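Local structure of hydrogenase maturation factor (Thermoanaerobacter tengcongensis, 3VTH) at residues 25-39 and 53-67. The protein probably transfers the carbamoyl group of carbamoyl phosphate, in an ATP-dependent reaction, to the C-terminal cysteine of HypE during [NiFe]-hydrogenase maturation. Residues are numbered along the deposited sequence; the frame is centred on the assembly and turned at random. Where two conformers were deposited one is given.
With PO4 (phosphate ion), chain E.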
loop_
_atom_site.group_PDB
_atom_site.type_symbol
_atom_site.label_atom_id
_atom_site.label_comp_id
_atom_site.label_asym_id
_atom_site.label_seq_id
_atom_site.Cartn_x
_atom_site.Cartn_y
_atom_site.Cartn_z
ATOM N N PHE A 25 -1.085 -17.419 -19.702
ATOM C CA PHE A 25 -0.269 -17.171 -20.885
ATOM C C PHE A 25 0.025 -18.440 -21.700
ATOM O O PHE A 25 0.052 -18.396 -22.925
ATOM C CB PHE A 25 1.024 -16.449 -20.517
ATOM C CG PHE A 25 1.305 -15.227 -21.353
ATOM C CD1 PHE A 25 1.711 -14.038 -20.746
ATOM C CD2 PHE A 25 1.175 -15.264 -22.746
ATOM C CE1 PHE A 25 1.999 -12.894 -21.514
ATOM C CE2 PHE A 25 1.461 -14.129 -23.532
ATOM C CZ PHE A 25 1.870 -12.945 -22.916
ATOM N N ARG A 26 0.244 -19.563 -21.030
ATOM C CA ARG A 26 0.481 -20.824 -21.740
ATOM C C ARG A 26 -0.726 -21.254 -22.580
ATOM O O ARG A 26 -0.567 -21.459 -23.778
ATOM C CB ARG A 26 0.998 -21.925 -20.803
ATOM C CG ARG A 26 2.465 -21.681 -20.371
ATOM C CD ARG A 26 2.892 -22.598 -19.252
ATOM N NE ARG A 26 2.239 -22.250 -17.977
ATOM C CZ ARG A 26 2.399 -22.921 -16.837
ATOM N NH1 ARG A 26 3.202 -23.992 -16.785
ATOM N NH2 ARG A 26 1.765 -22.509 -15.735
ATOM N N PRO A 27 -1.942 -21.328 -21.983
ATOM C CA PRO A 27 -3.092 -21.666 -22.838
ATOM C C PRO A 27 -3.388 -20.635 -23.939
ATOM O O PRO A 27 -3.762 -21.028 -25.043
ATOM C CB PRO A 27 -4.276 -21.763 -21.852
ATOM C CG PRO A 27 -3.804 -21.132 -20.579
ATOM C CD PRO A 27 -2.311 -21.347 -20.548
ATOM N N PHE A 28 -3.222 -19.346 -23.637
ATOM C CA PHE A 28 -3.351 -18.285 -24.631
ATOM C C PHE A 28 -2.414 -18.539 -25.843
ATOM O O PHE A 28 -2.852 -18.526 -26.986
ATOM C CB PHE A 28 -3.058 -16.919 -23.972
ATOM C CG PHE A 28 -3.045 -15.753 -24.933
ATOM C CD1 PHE A 28 -1.877 -15.048 -25.166
ATOM C CD2 PHE A 28 -4.201 -15.371 -25.605
ATOM C CE1 PHE A 28 -1.848 -13.967 -26.057
ATOM C CE2 PHE A 28 -4.183 -14.291 -26.502
ATOM C CZ PHE A 28 -3.000 -13.584 -26.715
ATOM N N VAL A 29 -1.141 -18.805 -25.574
ATOM C CA VAL A 29 -0.163 -19.026 -26.652
ATOM C C VAL A 29 -0.524 -20.269 -27.444
ATOM O O VAL A 29 -0.468 -20.264 -28.672
ATOM C CB VAL A 29 1.285 -19.082 -26.086
ATOM C CG1 VAL A 29 2.279 -19.738 -27.064
ATOM C CG2 VAL A 29 1.740 -17.656 -25.713
ATOM N N PHE A 30 -0.915 -21.327 -26.742
ATOM C CA PHE A 30 -1.316 -22.552 -27.416
ATOM C C PHE A 30 -2.413 -22.267 -28.439
ATOM O O PHE A 30 -2.361 -22.727 -29.588
ATOM C CB PHE A 30 -1.804 -23.598 -26.404
ATOM C CG PHE A 30 -2.276 -24.875 -27.043
ATOM C CD1 PHE A 30 -3.599 -25.015 -27.450
ATOM C CD2 PHE A 30 -1.396 -25.943 -27.234
ATOM C CE1 PHE A 30 -4.052 -26.213 -28.057
ATOM C CE2 PHE A 30 -1.830 -27.144 -27.840
ATOM C CZ PHE A 30 -3.154 -27.282 -28.251
ATOM N N ASN A 31 -3.404 -21.508 -27.996
ATOM C CA ASN A 31 -4.580 -21.281 -28.818
ATOM C C ASN A 31 -4.282 -20.389 -30.023
ATOM O O ASN A 31 -4.743 -20.686 -31.121
ATOM C CB ASN A 31 -5.755 -20.772 -27.969
ATOM C CG ASN A 31 -6.334 -21.859 -27.054
ATOM O OD1 ASN A 31 -6.427 -21.682 -25.831
ATOM N ND2 ASN A 31 -6.717 -22.989 -27.641
ATOM N N ILE A 32 -3.489 -19.336 -29.847
ATOM C CA ILE A 32 -3.146 -18.506 -31.002
ATOM C C ILE A 32 -2.116 -19.202 -31.922
ATOM O O ILE A 32 -2.159 -19.043 -33.148
ATOM C CB ILE A 32 -2.766 -17.043 -30.619
ATOM C CG1 ILE A 32 -1.558 -16.993 -29.685
ATOM C CG2 ILE A 32 -3.964 -16.338 -29.935
ATOM C CD1 ILE A 32 -0.886 -15.619 -29.638
ATOM N N ALA A 33 -1.247 -20.037 -31.352
ATOM C CA ALA A 33 -0.332 -20.834 -32.190
ATOM C C ALA A 33 -1.120 -21.780 -33.110
ATOM O O ALA A 33 -0.793 -21.922 -34.293
ATOM C CB ALA A 33 0.647 -21.617 -31.341
ATOM N N GLN A 34 -2.164 -22.413 -32.572
ATOM C CA GLN A 34 -3.032 -23.279 -33.389
ATOM C C GLN A 34 -3.774 -22.466 -34.455
ATOM O O GLN A 34 -3.913 -22.896 -35.601
ATOM C CB GLN A 34 -4.032 -24.044 -32.517
ATOM C CG GLN A 34 -3.401 -24.850 -31.402
ATOM C CD GLN A 34 -3.342 -26.334 -31.687
ATOM O OE1 GLN A 34 -4.378 -26.994 -31.816
ATOM N NE2 GLN A 34 -2.135 -26.881 -31.740
ATOM N N LYS A 35 -4.226 -21.281 -34.067
ATOM C CA LYS A 35 -4.978 -20.390 -34.949
ATOM C C LYS A 35 -4.155 -20.023 -36.178
ATOM O O LYS A 35 -4.679 -19.965 -37.289
ATOM C CB LYS A 35 -5.340 -19.116 -34.197
ATOM C CG LYS A 35 -6.348 -18.222 -34.888
ATOM C CD LYS A 35 -6.485 -16.920 -34.117
ATOM C CE LYS A 35 -7.291 -15.880 -34.901
ATOM N NZ LYS A 35 -7.217 -14.573 -34.179
ATOM N N TYR A 36 -2.867 -19.767 -35.970
ATOM C CA TYR A 36 -1.983 -19.375 -37.059
ATOM C C TYR A 36 -1.129 -20.535 -37.575
ATOM O O TYR A 36 -0.085 -20.325 -38.189
ATOM C CB TYR A 36 -1.125 -18.171 -36.627
ATOM C CG TYR A 36 -1.961 -16.951 -36.305
ATOM C CD1 TYR A 36 -2.715 -16.320 -37.299
ATOM C CD2 TYR A 36 -2.005 -16.431 -35.013
ATOM C CE1 TYR A 36 -3.500 -15.197 -37.009
ATOM C CE2 TYR A 36 -2.791 -15.312 -34.711
ATOM C CZ TYR A 36 -3.529 -14.705 -35.721
ATOM O OH TYR A 36 -4.295 -13.604 -35.437
ATOM N N ASN A 37 -1.582 -21.758 -37.320
ATOM C CA ASN A 37 -0.911 -22.953 -37.833
ATOM C C ASN A 37 0.597 -22.969 -37.587
ATOM O O ASN A 37 1.383 -23.256 -38.491
ATOM C CB ASN A 37 -1.220 -23.140 -39.327
ATOM C CG ASN A 37 -2.702 -23.330 -39.586
ATOM O OD1 ASN A 37 -3.318 -24.248 -39.047
ATOM N ND2 ASN A 37 -3.289 -22.446 -40.387
ATOM N N LEU A 38 0.986 -22.658 -36.356
ATOM C CA LEU A 38 2.381 -22.735 -35.955
ATOM C C LEU A 38 2.635 -23.997 -35.145
ATOM O O LEU A 38 1.763 -24.482 -34.434
ATOM C CB LEU A 38 2.780 -21.505 -35.135
ATOM C CG LEU A 38 2.524 -20.159 -35.826
ATOM C CD1 LEU A 38 2.877 -18.996 -34.889
ATOM C CD2 LEU A 38 3.285 -20.042 -37.160
ATOM N N LYS A 39 3.845 -24.525 -35.271
ATOM C CA LYS A 39 4.270 -25.696 -34.518
ATOM C C LYS A 39 5.360 -25.219 -33.563
ATOM O O LYS A 39 5.936 -24.145 -33.761
ATOM C CB LYS A 39 4.804 -26.757 -35.498
ATOM C CG LYS A 39 3.705 -27.378 -36.356
ATOM C CD LYS A 39 4.197 -27.645 -37.766
ATOM C CE LYS A 39 3.096 -28.264 -38.665
ATOM N NZ LYS A 39 1.837 -27.442 -38.681
ATOM N N VAL A 53 8.304 -21.029 -32.016
ATOM C CA VAL A 53 7.286 -21.223 -33.062
ATOM C C VAL A 53 7.955 -21.409 -34.414
ATOM O O VAL A 53 8.970 -20.763 -34.699
ATOM C CB VAL A 53 6.253 -20.059 -33.138
ATOM C CG1 VAL A 53 5.241 -20.157 -31.991
ATOM C CG2 VAL A 53 6.952 -18.690 -33.121
ATOM N N GLU A 54 7.395 -22.319 -35.211
ATOM C CA GLU A 54 7.829 -22.579 -36.580
ATOM C C GLU A 54 6.609 -22.528 -37.476
ATOM O O GLU A 54 5.589 -23.146 -37.165
ATOM C CB GLU A 54 8.476 -23.972 -36.716
ATOM C CG GLU A 54 9.536 -24.242 -35.661
ATOM C CD GLU A 54 10.340 -25.504 -35.893
ATOM O OE1 GLU A 54 11.479 -25.535 -35.380
ATOM O OE2 GLU A 54 9.855 -26.457 -36.558
ATOM N N GLY A 55 6.720 -21.771 -38.563
ATOM C CA GLY A 55 5.704 -21.737 -39.624
ATOM C C GLY A 55 6.026 -20.688 -40.680
ATOM O O GLY A 55 7.183 -20.272 -40.820
ATOM N N GLU A 56 5.005 -20.271 -41.428
ATOM C CA GLU A 56 5.138 -19.180 -42.384
ATOM C C GLU A 56 5.418 -17.886 -41.646
ATOM O O GLU A 56 4.869 -17.649 -40.563
ATOM C CB GLU A 56 3.871 -19.017 -43.230
ATOM C CG GLU A 56 3.542 -20.197 -44.133
ATOM C CD GLU A 56 4.426 -20.291 -45.372
ATOM O OE1 GLU A 56 4.404 -21.356 -46.017
ATOM O OE2 GLU A 56 5.131 -19.312 -45.724
ATOM N N GLU A 57 6.275 -17.052 -42.235
ATOM C CA GLU A 57 6.650 -15.766 -41.646
ATOM C C GLU A 57 5.414 -14.927 -41.334
ATOM O O GLU A 57 5.339 -14.294 -40.284
ATOM C CB GLU A 57 7.571 -14.988 -42.590
ATOM C CG GLU A 57 8.071 -13.655 -42.008
ATOM C CD GLU A 57 8.978 -12.895 -42.966
ATOM O OE1 GLU A 57 9.822 -12.110 -42.480
ATOM O OE2 GLU A 57 8.857 -13.074 -44.202
ATOM N N LYS A 58 4.450 -14.926 -42.251
ATOM C CA LYS A 58 3.232 -14.134 -42.081
ATOM C C LYS A 58 2.429 -14.589 -40.853
ATOM O O LYS A 58 1.861 -13.771 -40.135
ATOM C CB LYS A 58 2.374 -14.176 -43.353
ATOM C CG LYS A 58 2.953 -13.360 -44.505
ATOM C CD LYS A 58 2.040 -13.368 -45.735
ATOM C CE LYS A 58 2.609 -12.505 -46.861
ATOM N NZ LYS A 58 1.690 -12.359 -48.038
ATOM N N ASP A 59 2.396 -15.899 -40.621
ATOM C CA ASP A 59 1.695 -16.454 -39.468
ATOM C C ASP A 59 2.419 -16.155 -38.150
ATOM O O ASP A 59 1.781 -15.827 -37.143
ATOM C CB ASP A 59 1.468 -17.943 -39.656
ATOM C CG ASP A 59 0.416 -18.243 -40.723
ATOM O OD1 ASP A 59 -0.544 -17.447 -40.871
ATOM O OD2 ASP A 59 0.562 -19.271 -41.418
ATOM N N ILE A 60 3.749 -16.235 -38.167
ATOM C CA ILE A 60 4.551 -15.844 -36.998
ATOM C C ILE A 60 4.315 -14.373 -36.647
ATOM O O ILE A 60 4.115 -14.034 -35.475
ATOM C CB ILE A 60 6.072 -16.095 -37.207
ATOM C CG1 ILE A 60 6.368 -17.595 -37.301
ATOM C CG2 ILE A 60 6.871 -15.469 -36.053
ATOM C CD1 ILE A 60 7.744 -17.938 -37.872
ATOM N N GLU A 61 4.310 -13.510 -37.659
ATOM C CA GLU A 61 4.077 -12.086 -37.425
ATOM C C GLU A 61 2.699 -11.792 -36.805
ATOM O O GLU A 61 2.588 -10.986 -35.886
ATOM C CB GLU A 61 4.298 -11.258 -38.697
ATOM C CG GLU A 61 5.770 -11.166 -39.146
ATOM C CD GLU A 61 6.716 -10.518 -38.113
ATOM O OE1 GLU A 61 7.946 -10.540 -38.350
ATOM O OE2 GLU A 61 6.254 -9.982 -37.074
ATOM N N ALA A 62 1.665 -12.438 -37.331
ATOM C CA ALA A 62 0.304 -12.318 -36.797
ATOM C C ALA A 62 0.200 -12.831 -35.347
ATOM O O ALA A 62 -0.448 -12.217 -34.502
ATOM C CB ALA A 62 -0.685 -13.043 -37.716
ATOM N N PHE A 63 0.853 -13.954 -35.072
ATOM C CA PHE A 63 0.973 -14.504 -33.712
ATOM C C PHE A 63 1.625 -13.489 -32.743
ATOM O O PHE A 63 1.102 -13.232 -31.647
ATOM C CB PHE A 63 1.765 -15.822 -33.807
ATOM C CG PHE A 63 2.178 -16.423 -32.494
ATOM C CD1 PHE A 63 3.445 -16.189 -31.978
ATOM C CD2 PHE A 63 1.340 -17.318 -31.830
ATOM C CE1 PHE A 63 3.853 -16.789 -30.783
ATOM C CE2 PHE A 63 1.741 -17.925 -30.645
ATOM C CZ PHE A 63 2.996 -17.655 -30.116
ATOM N N ILE A 64 2.743 -12.895 -33.159
ATOM C CA ILE A 64 3.437 -11.906 -32.323
ATOM C C ILE A 64 2.549 -10.678 -32.079
ATOM O O ILE A 64 2.465 -10.175 -30.957
ATOM C CB ILE A 64 4.801 -11.499 -32.932
ATOM C CG1 ILE A 64 5.791 -12.669 -32.878
ATOM C CG2 ILE A 64 5.376 -10.269 -32.230
ATOM C CD1 ILE A 64 7.120 -12.401 -33.646
ATOM N N ARG A 65 1.886 -10.220 -33.138
ATOM C CA ARG A 65 0.963 -9.087 -33.070
ATOM C C ARG A 65 -0.191 -9.357 -32.096
ATOM O O ARG A 65 -0.583 -8.465 -31.346
ATOM C CB ARG A 65 0.421 -8.781 -34.464
ATOM C CG ARG A 65 -0.162 -7.399 -34.651
ATOM C CD ARG A 65 -0.359 -7.081 -36.156
ATOM N NE ARG A 65 -1.292 -8.016 -36.797
ATOM C CZ ARG A 65 -1.004 -8.820 -37.826
ATOM N NH1 ARG A 65 0.205 -8.821 -38.393
ATOM N NH2 ARG A 65 -1.951 -9.621 -38.307
ATOM N N GLU A 66 -0.728 -10.580 -32.106
ATOM C CA GLU A 66 -1.782 -10.946 -31.144
ATOM C C GLU A 66 -1.291 -10.858 -29.705
ATOM O O GLU A 66 -1.999 -10.343 -28.841
ATOM C CB GLU A 66 -2.362 -12.331 -31.418
ATOM C CG GLU A 66 -3.673 -12.322 -32.198
ATOM C CD GLU A 66 -4.882 -12.119 -31.297
ATOM O OE1 GLU A 66 -5.174 -13.018 -30.479
ATOM O OE2 GLU A 66 -5.546 -11.062 -31.410
ATOM N N ILE A 67 -0.083 -11.350 -29.455
ATOM C CA ILE A 67 0.499 -11.253 -28.120
ATOM C C ILE A 67 0.638 -9.787 -27.699
ATOM O O ILE A 67 0.228 -9.422 -26.597
ATOM C CB ILE A 67 1.856 -11.961 -28.014
ATOM C CG1 ILE A 67 1.681 -13.473 -28.150
ATOM C CG2 ILE A 67 2.503 -11.635 -26.664
ATOM C CD1 ILE A 67 2.979 -14.247 -28.315
HETATM P P PO4 E . 0.205 -19.387 -16.897
HETATM O O1 PO4 E . -1.116 -19.370 -16.179
HETATM O O2 PO4 E . 0.513 -18.023 -17.463
HETATM O O3 PO4 E . 1.280 -19.733 -15.906
HETATM O O4 PO4 E . 0.165 -20.399 -18.026
HETATM O O HOH W 1 2.363 -21.321 -40.691
#
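Phe63 and Ile32 meet where helix 25-35 and the 57-67 part of helix 57-69 pack on one sheet face of the acylphosphatase-like alpha/beta sandwich, roughly antiparallel, their N-to-C directions 148° apart. Helices sharing a sheet face bury their apolar sides against each other and the strands. Ile32 CD1 lies 3.6 Å from Phe63 CD2, the side chains crossing at about a right angle. With CG anti to the backbone N (chi1 171°), Phe63 turns its ring edge at CZ to Val29 CG1; the side chain also touches Ile14 and Ile51 of the sheet. Leu38 CD1 presses on Phe63 CB at 3.5 Å; its other branch, CD2, packs on Asp59 CB and Gly55 CA. Tyr36 takes Ala62 CB over one ring face, a CH-pi contact 3.9 Å from the centroid, and Lys35 CD over the opposite face. A Schellman motif with Asn37 at C-prime ends helix 25-35 and leads into an antiparallel hydrogen-bonded pair, Lys39 with Glu54. A water bridges Asn37 O, Glu56 N and Asp59 OD2. At the N-terminus of helix 25-35, Arg26, a predicted active-site residue, holds a phosphate that backbone N-H groups from Gly22 to Arg26 also grip; Arg26 NE donates to phosphate O4 at 2.8 Å and NH2 to O3.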